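Local coordinates for Glyoxalase/bleomycin resistance protein/dioxygenase (Catenulispora acidiphila, PDB 4G6X), which belongs to the vicinal oxygen chelate superfamily and may act as a dioxygenase, although its actual substrate and reaction are not established, at residues T135-D140 with L145-Q150; T45-F50 with L119-T124; V32-D35 with K39-S42. All blocks are in the same frame, centred on the assembly; numbering follows the deposited sequence.

Contact 1 is the buried one. Contacts 2 and 3 are only partly buried and reach the protein surface. Contact 1 pairs two strands of one sheet, so backbone hydrogen bonds dominate it and apolar side chains pack beside them. Contact 2 is van der Waals contact alone, snug at Val121 and looser toward solvent, between the end of helix 37-46 and the chain just after helix 109-118. Contact 3 is small and joins a strand end to a helix start through one salt bridge and one apolar touch. Contacts 2 and 3 share helix 37-46. Contacts 1 and 2 reach the same sheet, where strands 123-129 and 134-139 are neighbours. Contacts 1 and 3 lie on opposite sides of the chain centre.

Contact 1. Residues T135-D140 with L145-Q150; sequences TAILDD and LIQLMQ
Ala136 and Leu148 exchange two backbone hydrogen bonds, Ala136 N to Leu148 O at 3.0 Å and Leu148 N to Ala136 O at 2.9 Å. Leu138 and Ile146 form the second such pair. Its bond from Leu138 N to Ile146 O is 2.8 Å long and nearly straight, 174° at the hydrogen, with the donor in the carbonyl plane. CA-H groups of the non-hydrogen-bonded pairs also approach these oxygens, as with Thr135 CA and Leu148 O at 3.1 Å.

The polar side chains also have partners. One water bridges Thr135 OG1 and Gln147 NE2, 2.8 Å from each. Thr135 OG1 also bonds Gln125, and Gln147 OE1 bonds Ser103. The Gln147 chain is extended, with CG anti to the backbone N (chi1 -172°), and this carries its amide across to Thr135. Asp139 forms a salt bridge with Arg122, and Asp140 OD2 bonds Tyr44 OH.

On the Leu138, Ile146 and Leu148 face, Leu138 CD1 rests on Ile146 CB at 3.8 Å, while its CD2 meets Leu148 CD2 at 4.0 Å.

This antiparallel hairpin forms the middle of a four-stranded sheet, flanked by strands 123-129 and 102-106. Helix 109-118 covers Ala136, Leu138 and Leu148; helix 37-46 touches Leu138, Asp140 and Ile146.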
loop_
_atom_site.group_PDB
_atom_site.type_symbol
_atom_site.label_atom_id
_atom_site.label_comp_id
_atom_site.label_asym_id
_atom_site.label_seq_id
_atom_site.Cartn_x
_atom_site.Cartn_y
_atom_site.Cartn_z
ATOM N N THR A 135 -5.416 18.431 0.565
ATOM C CA THR A 135 -4.845 17.369 1.421
ATOM C C THR A 135 -4.781 17.826 2.878
ATOM O O THR A 135 -4.792 19.022 3.185
ATOM C CB THR A 135 -3.412 16.960 1.006
ATOM O OG1 THR A 135 -2.486 18.034 1.245
ATOM C CG2 THR A 135 -3.352 16.542 -0.404
ATOM N N ALA A 136 -4.726 16.839 3.776
ATOM C CA ALA A 136 -4.441 17.044 5.202
ATOM C C ALA A 136 -3.581 15.878 5.677
ATOM O O ALA A 136 -3.635 14.793 5.098
ATOM C CB ALA A 136 -5.710 17.125 6.044
ATOM N N ILE A 137 -2.819 16.091 6.742
ATOM C CA ILE A 137 -1.939 15.031 7.249
ATOM C C ILE A 137 -2.154 14.869 8.751
ATOM O O ILE A 137 -2.137 15.855 9.501
ATOM C CB ILE A 137 -0.483 15.323 6.931
ATOM C CG1 ILE A 137 -0.301 15.370 5.418
ATOM C CG2 ILE A 137 0.435 14.254 7.561
ATOM C CD1 ILE A 137 1.084 15.743 4.991
ATOM N N LEU A 138 -2.406 13.619 9.143
ATOM C CA LEU A 138 -2.648 13.275 10.539
ATOM C C LEU A 138 -1.641 12.256 11.091
ATOM O O LEU A 138 -0.990 11.542 10.326
ATOM C CB LEU A 138 -4.101 12.784 10.773
ATOM C CG LEU A 138 -4.495 11.465 10.080
ATOM C CD1 LEU A 138 -4.274 10.262 10.981
ATOM C CD2 LEU A 138 -5.978 11.477 9.711
ATOM N N ASP A 139 -1.493 12.281 12.428
ATOM C CA ASP A 139 -0.647 11.319 13.169
ATOM C C ASP A 139 -1.532 10.109 13.555
ATOM O O ASP A 139 -2.569 10.261 14.270
ATOM C CB ASP A 139 -0.080 12.027 14.385
ATOM C CG ASP A 139 0.747 11.122 15.295
ATOM O OD1 ASP A 139 0.960 9.939 15.028
ATOM O OD2 ASP A 139 1.178 11.678 16.329
ATOM N N ASP A 140 -1.165 8.912 13.091
ATOM C CA ASP A 140 -1.936 7.725 13.439
ATOM C C ASP A 140 -1.729 7.153 14.830
ATOM O O ASP A 140 -2.352 6.133 15.185
ATOM C CB ASP A 140 -1.862 6.612 12.355
ATOM C CG ASP A 140 -0.610 5.822 12.396
ATOM O OD1 ASP A 140 0.342 6.182 13.116
ATOM O OD2 ASP A 140 -0.540 4.795 11.659
ATOM N N LEU A 145 2.549 9.093 9.625
ATOM C CA LEU A 145 1.690 10.179 9.191
ATOM C C LEU A 145 0.798 9.592 8.106
ATOM O O LEU A 145 1.249 8.753 7.313
ATOM C CB LEU A 145 2.543 11.333 8.616
ATOM C CG LEU A 145 3.499 12.056 9.614
ATOM C CD1 LEU A 145 4.391 13.053 8.932
ATOM C CD2 LEU A 145 2.716 12.733 10.753
ATOM N N ILE A 146 -0.441 10.067 8.045
ATOM C CA ILE A 146 -1.438 9.510 7.157
ATOM C C ILE A 146 -2.020 10.692 6.439
ATOM O O ILE A 146 -2.370 11.691 7.089
ATOM C CB ILE A 146 -2.563 8.828 7.930
ATOM C CG1 ILE A 146 -2.027 7.611 8.703
ATOM C CG2 ILE A 146 -3.706 8.391 7.006
ATOM C CD1 ILE A 146 -1.371 6.530 7.849
ATOM N N GLN A 147 -2.060 10.610 5.125
ATOM C CA GLN A 147 -2.651 11.679 4.329
ATOM C C GLN A 147 -4.116 11.389 3.972
ATOM O O GLN A 147 -4.457 10.286 3.522
ATOM C CB GLN A 147 -1.804 11.896 3.066
ATOM C CG GLN A 147 -2.158 13.087 2.204
ATOM C CD GLN A 147 -1.321 13.137 0.946
ATOM O OE1 GLN A 147 -1.300 12.204 0.148
ATOM N NE2 GLN A 147 -0.661 14.214 0.765
ATOM N N LEU A 148 -4.938 12.426 4.147
ATOM C CA LEU A 148 -6.269 12.521 3.558
ATOM C C LEU A 148 -6.241 13.368 2.298
ATOM O O LEU A 148 -5.636 14.433 2.241
ATOM C CB LEU A 148 -7.207 13.177 4.526
ATOM C CG LEU A 148 -7.842 12.388 5.672
ATOM C CD1 LEU A 148 -7.304 11.030 5.957
ATOM C CD2 LEU A 148 -8.187 13.232 6.910
HETATM N N MSE A 149 -6.912 12.882 1.272
HETATM C CA MSE A 149 -6.904 13.515 -0.043
HETATM C C MSE A 149 -8.317 13.728 -0.510
HETATM O O MSE A 149 -9.112 12.767 -0.621
HETATM C CB MSE A 149 -6.276 12.636 -1.120
HETATM C CG MSE A 149 -4.778 12.316 -0.897
HETATM SE SE MSE A 149 -3.876 11.261 -2.353
HETATM C CE MSE A 149 -4.776 12.356 -3.696
ATOM N N GLN A 150 -8.622 14.955 -0.914
ATOM C CA GLN A 150 -10.017 15.199 -1.306
ATOM C C GLN A 150 -10.265 14.862 -2.744
ATOM O O GLN A 150 -9.727 15.489 -3.675
ATOM C CB GLN A 150 -10.542 16.571 -0.955
ATOM C CG GLN A 150 -12.025 16.664 -1.333
ATOM C CD GLN A 150 -12.652 17.939 -0.857
ATOM O OE1 GLN A 150 -13.164 18.031 0.252
ATOM N NE2 GLN A 150 -12.652 18.927 -1.724
HETATM O O HOH W 1 0.036 16.850 1.525
#

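Contact 2. Residues T45-F50 with L119-T124; sequences TGKLGF and LGVRFT
Lys47 and Val121 make the closest side-chain touch here, with Lys47 CG 3.7 Å from Val121 CG2. Lys47 CB lies 4.0 Å from the same methyl. The two side chains run alongside each other, pointing in opposing directions, so the aliphatic root of the lysine lies against one branch of the valine. Val121 CG1 takes the position anti to the backbone N (chi1 172°), which turns CG2 to the lysine. This is the tight end. Val121 is buried, and Phe43, Leu116 and Leu138 also pack on it.

Residues 45-50 end one helix and leave it, and 119-124 follow another. The fold is that of the vicinal oxygen chelate superfamily, built from paired beta-alpha-beta-beta-beta units. Helix 37-46 comes after strand 29-34 of one sheet, and helix 109-118 after strand 102-106 of the other. Gly120 closes the latter helix in a Schellman motif with positive phi. The chain then runs on to strand 123-129.

Toward solvent the fit is looser. Leu119 is exposed, and its CD1 reaches Lys47 O at 3.8 Å. That oxygen is hydrogen-bonded to Arg115 NH2. Farther along the lysine, which bends at chi2 (85°), Lys47 CE passes Leu119 O at 3.8 Å. Leu119 CD1 and Gly46 O are wider apart still, at 4.4 Å.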
loop_
_atom_site.group_PDB
_atom_site.type_symbol
_atom_site.label_atom_id
_atom_site.label_comp_id
_atom_site.label_asym_id
_atom_site.label_seq_id
_atom_site.Cartn_x
_atom_site.Cartn_y
_atom_site.Cartn_z
ATOM N N THR A 45 -10.067 1.805 13.655
ATOM C CA THR A 45 -11.520 1.573 13.742
ATOM C C THR A 45 -12.253 2.647 14.530
ATOM O O THR A 45 -13.252 3.208 14.040
ATOM C CB THR A 45 -11.845 0.181 14.307
ATOM O OG1 THR A 45 -11.503 0.160 15.699
ATOM C CG2 THR A 45 -11.173 -0.883 13.533
ATOM N N GLY A 46 -11.753 2.984 15.715
ATOM C CA GLY A 46 -12.456 3.890 16.617
ATOM C C GLY A 46 -12.470 5.341 16.213
ATOM O O GLY A 46 -13.455 6.084 16.447
ATOM N N LYS A 47 -11.387 5.787 15.615
ATOM C CA LYS A 47 -11.248 7.171 15.157
ATOM C C LYS A 47 -11.491 7.286 13.660
ATOM O O LYS A 47 -12.440 7.959 13.237
ATOM C CB LYS A 47 -9.837 7.740 15.497
ATOM C CG LYS A 47 -9.742 8.473 16.801
ATOM C CD LYS A 47 -9.495 7.536 17.925
ATOM C CE LYS A 47 -9.093 8.324 19.188
ATOM N NZ LYS A 47 -8.898 7.314 20.242
ATOM N N LEU A 48 -10.728 6.566 12.838
ATOM C CA LEU A 48 -10.788 6.744 11.406
ATOM C C LEU A 48 -12.056 6.135 10.765
ATOM O O LEU A 48 -12.432 6.524 9.662
ATOM C CB LEU A 48 -9.562 6.137 10.740
ATOM C CG LEU A 48 -8.250 6.797 11.199
ATOM C CD1 LEU A 48 -7.102 6.247 10.290
ATOM C CD2 LEU A 48 -8.241 8.317 11.196
ATOM N N GLY A 49 -12.688 5.195 11.446
ATOM C CA GLY A 49 -13.934 4.594 10.977
ATOM C C GLY A 49 -13.841 3.358 10.107
ATOM O O GLY A 49 -14.866 2.887 9.547
ATOM N N PHE A 50 -12.647 2.814 9.945
ATOM C CA PHE A 50 -12.528 1.506 9.322
ATOM C C PHE A 50 -13.180 0.377 10.139
ATOM O O PHE A 50 -13.399 0.481 11.348
ATOM C CB PHE A 50 -11.068 1.139 8.999
ATOM C CG PHE A 50 -10.382 2.075 8.021
ATOM C CD1 PHE A 50 -10.643 2.009 6.655
ATOM C CD2 PHE A 50 -9.463 2.996 8.464
ATOM C CE1 PHE A 50 -9.997 2.849 5.762
ATOM C CE2 PHE A 50 -8.790 3.824 7.578
ATOM C CZ PHE A 50 -9.040 3.743 6.224
ATOM N N LEU A 119 -12.524 14.188 17.702
ATOM C CA LEU A 119 -12.254 12.913 18.345
ATOM C C LEU A 119 -10.830 12.843 18.930
ATOM O O LEU A 119 -10.448 11.813 19.471
ATOM C CB LEU A 119 -12.381 11.778 17.322
ATOM C CG LEU A 119 -13.803 11.491 16.855
ATOM C CD1 LEU A 119 -13.803 10.435 15.762
ATOM C CD2 LEU A 119 -14.636 11.039 18.048
ATOM N N GLY A 120 -10.089 13.941 18.791
ATOM C CA GLY A 120 -8.782 14.107 19.431
ATOM C C GLY A 120 -7.685 13.557 18.544
ATOM O O GLY A 120 -6.611 13.140 19.051
ATOM N N VAL A 121 -7.925 13.523 17.233
ATOM C CA VAL A 121 -6.862 13.146 16.278
ATOM C C VAL A 121 -5.958 14.356 16.066
ATOM O O VAL A 121 -6.432 15.503 15.904
ATOM C CB VAL A 121 -7.452 12.682 14.913
ATOM C CG1 VAL A 121 -6.359 12.470 13.873
ATOM C CG2 VAL A 121 -8.277 11.398 15.038
ATOM N N ARG A 122 -4.663 14.126 16.038
ATOM C CA ARG A 122 -3.712 15.175 15.866
ATOM C C ARG A 122 -3.377 15.373 14.394
ATOM O O ARG A 122 -2.966 14.449 13.743
ATOM C CB ARG A 122 -2.463 14.775 16.625
ATOM C CG ARG A 122 -1.369 15.791 16.694
ATOM C CD ARG A 122 -0.115 15.220 17.337
ATOM N NE ARG A 122 0.996 15.999 16.898
ATOM C CZ ARG A 122 2.057 15.537 16.287
ATOM N NH1 ARG A 122 2.225 14.263 16.054
ATOM N NH2 ARG A 122 2.957 16.380 15.917
ATOM N N PHE A 123 -3.527 16.588 13.884
ATOM C CA PHE A 123 -3.099 16.886 12.511
ATOM C C PHE A 123 -1.793 17.671 12.505
ATOM O O PHE A 123 -1.636 18.678 13.267
ATOM C CB PHE A 123 -4.176 17.678 11.782
ATOM C CG PHE A 123 -5.354 16.840 11.355
ATOM C CD1 PHE A 123 -5.453 16.394 10.057
ATOM C CD2 PHE A 123 -6.310 16.442 12.288
ATOM C CE1 PHE A 123 -6.516 15.595 9.668
ATOM C CE2 PHE A 123 -7.365 15.635 11.914
ATOM C CZ PHE A 123 -7.477 15.216 10.621
ATOM N N THR A 124 -0.867 17.244 11.647
ATOM C CA THR A 124 0.380 17.970 11.369
ATOM C C THR A 124 0.250 18.947 10.198
ATOM O O THR A 124 1.022 19.891 10.078
ATOM C CB THR A 124 1.537 17.006 11.121
ATOM O OG1 THR A 124 1.230 16.191 9.971
ATOM C CG2 THR A 124 1.749 16.091 12.333
#

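Contact 3. Residues V32-D35 with K39-S42; sequences VFVD and KAES
The carboxylate of Asp35 is the flat group that meets the helix start, and it does so through Lys39. Lys39 NZ approaches from the side of the two oxygens and bonds to the syn lone pair of Asp35 OD2 at 2.8 Å. Asp35 OD1 is farther from the same nitrogen, at 3.4 Å. Lys39 CE also comes near, 3.2 Å from Asp35 OD1. The lysine chain runs roughly perpendicular to the aspartate. The lysine leaves the helix with CG anti to the backbone N (chi1 178°), then bends at chi3 (52°) to bring its ammonium group to the carboxylate. The ammonium has a second partner, the carbonyl oxygen of Thr141. The salt bridge is on the solvent side, where Asp35 is exposed.

Deeper in, Val34 meets Ala40. The Ala40 CB methyl sits over the fork of the valine, 3.7 Å from Val34 CG1 and 3.8 Å from Val34 CG2. Both residues are buried. Cys142, in a nearby loop, touches Val34 and is linked to Asp35 by a backbone hydrogen bond.

The contact ties strand 29-34 to the first turn of helix 37-46, the opening step of the beta-alpha-beta-beta-beta unit that, in two copies, makes up the vicinal oxygen chelate fold.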
loop_
_atom_site.group_PDB
_atom_site.type_symbol
_atom_site.label_atom_id
_atom_site.label_comp_id
_atom_site.label_asym_id
_atom_site.label_seq_id
_atom_site.Cartn_x
_atom_site.Cartn_y
_atom_site.Cartn_z
ATOM N N VAL A 32 0.112 -0.716 6.371
ATOM C CA VAL A 32 0.862 0.246 7.172
ATOM C C VAL A 32 1.539 -0.546 8.295
ATOM O O VAL A 32 0.974 -1.509 8.859
ATOM C CB VAL A 32 -0.089 1.321 7.747
ATOM C CG1 VAL A 32 0.532 2.102 8.884
ATOM C CG2 VAL A 32 -0.487 2.283 6.639
ATOM N N PHE A 33 2.783 -0.142 8.632
ATOM C CA PHE A 33 3.498 -0.715 9.725
ATOM C C PHE A 33 3.205 0.025 10.996
ATOM O O PHE A 33 3.477 1.229 11.082
ATOM C CB PHE A 33 5.014 -0.640 9.437
ATOM C CG PHE A 33 5.478 -1.524 8.268
ATOM C CD1 PHE A 33 5.673 -2.876 8.438
ATOM C CD2 PHE A 33 5.795 -0.983 7.069
ATOM C CE1 PHE A 33 6.089 -3.676 7.390
ATOM C CE2 PHE A 33 6.202 -1.777 5.976
ATOM C CZ PHE A 33 6.373 -3.121 6.162
ATOM N N VAL A 34 2.637 -0.685 11.956
ATOM C CA VAL A 34 2.209 -0.064 13.232
ATOM C C VAL A 34 3.083 -0.574 14.361
ATOM O O VAL A 34 3.511 -1.733 14.406
ATOM C CB VAL A 34 0.722 -0.323 13.527
ATOM C CG1 VAL A 34 -0.112 0.211 12.399
ATOM C CG2 VAL A 34 0.414 -1.808 13.704
ATOM N N ASP A 35 3.334 0.296 15.322
ATOM C CA ASP A 35 4.111 -0.118 16.469
ATOM C C ASP A 35 3.421 -1.139 17.394
ATOM O O ASP A 35 4.075 -2.063 17.889
ATOM C CB ASP A 35 4.582 1.101 17.237
ATOM C CG ASP A 35 3.451 1.901 17.883
ATOM O OD1 ASP A 35 2.281 1.793 17.401
ATOM O OD2 ASP A 35 3.728 2.666 18.861
ATOM N N LYS A 39 -3.246 -0.925 19.778
ATOM C CA LYS A 39 -3.428 0.508 19.589
ATOM C C LYS A 39 -3.947 0.841 18.179
ATOM O O LYS A 39 -4.879 1.670 17.991
ATOM C CB LYS A 39 -2.121 1.283 19.862
ATOM C CG LYS A 39 -2.212 2.779 19.633
ATOM C CD LYS A 39 -1.010 3.591 20.157
ATOM C CE LYS A 39 0.298 2.980 19.617
ATOM N NZ LYS A 39 1.484 3.809 19.988
ATOM N N ALA A 40 -3.360 0.186 17.177
ATOM C CA ALA A 40 -3.740 0.454 15.799
ATOM C C ALA A 40 -5.204 0.063 15.545
ATOM O O ALA A 40 -5.925 0.828 14.871
ATOM C CB ALA A 40 -2.828 -0.314 14.853
ATOM N N GLU A 41 -5.601 -1.098 16.052
ATOM C CA GLU A 41 -7.007 -1.510 15.885
ATOM C C GLU A 41 -7.944 -0.433 16.441
ATOM O O GLU A 41 -8.915 -0.022 15.778
ATOM C CB GLU A 41 -7.297 -2.828 16.572
ATOM C CG GLU A 41 -8.739 -3.238 16.285
ATOM C CD GLU A 41 -9.151 -4.556 16.891
ATOM O OE1 GLU A 41 -8.325 -5.236 17.506
ATOM O OE2 GLU A 41 -10.349 -4.889 16.761
ATOM N N SER A 42 -7.642 -0.009 17.662
ATOM C CA SER A 42 -8.424 1.027 18.359
ATOM C C SER A 42 -8.479 2.331 17.573
ATOM O O SER A 42 -9.511 2.981 17.510
ATOM C CB SER A 42 -7.781 1.327 19.736
ATOM O OG SER A 42 -8.374 2.478 20.351
#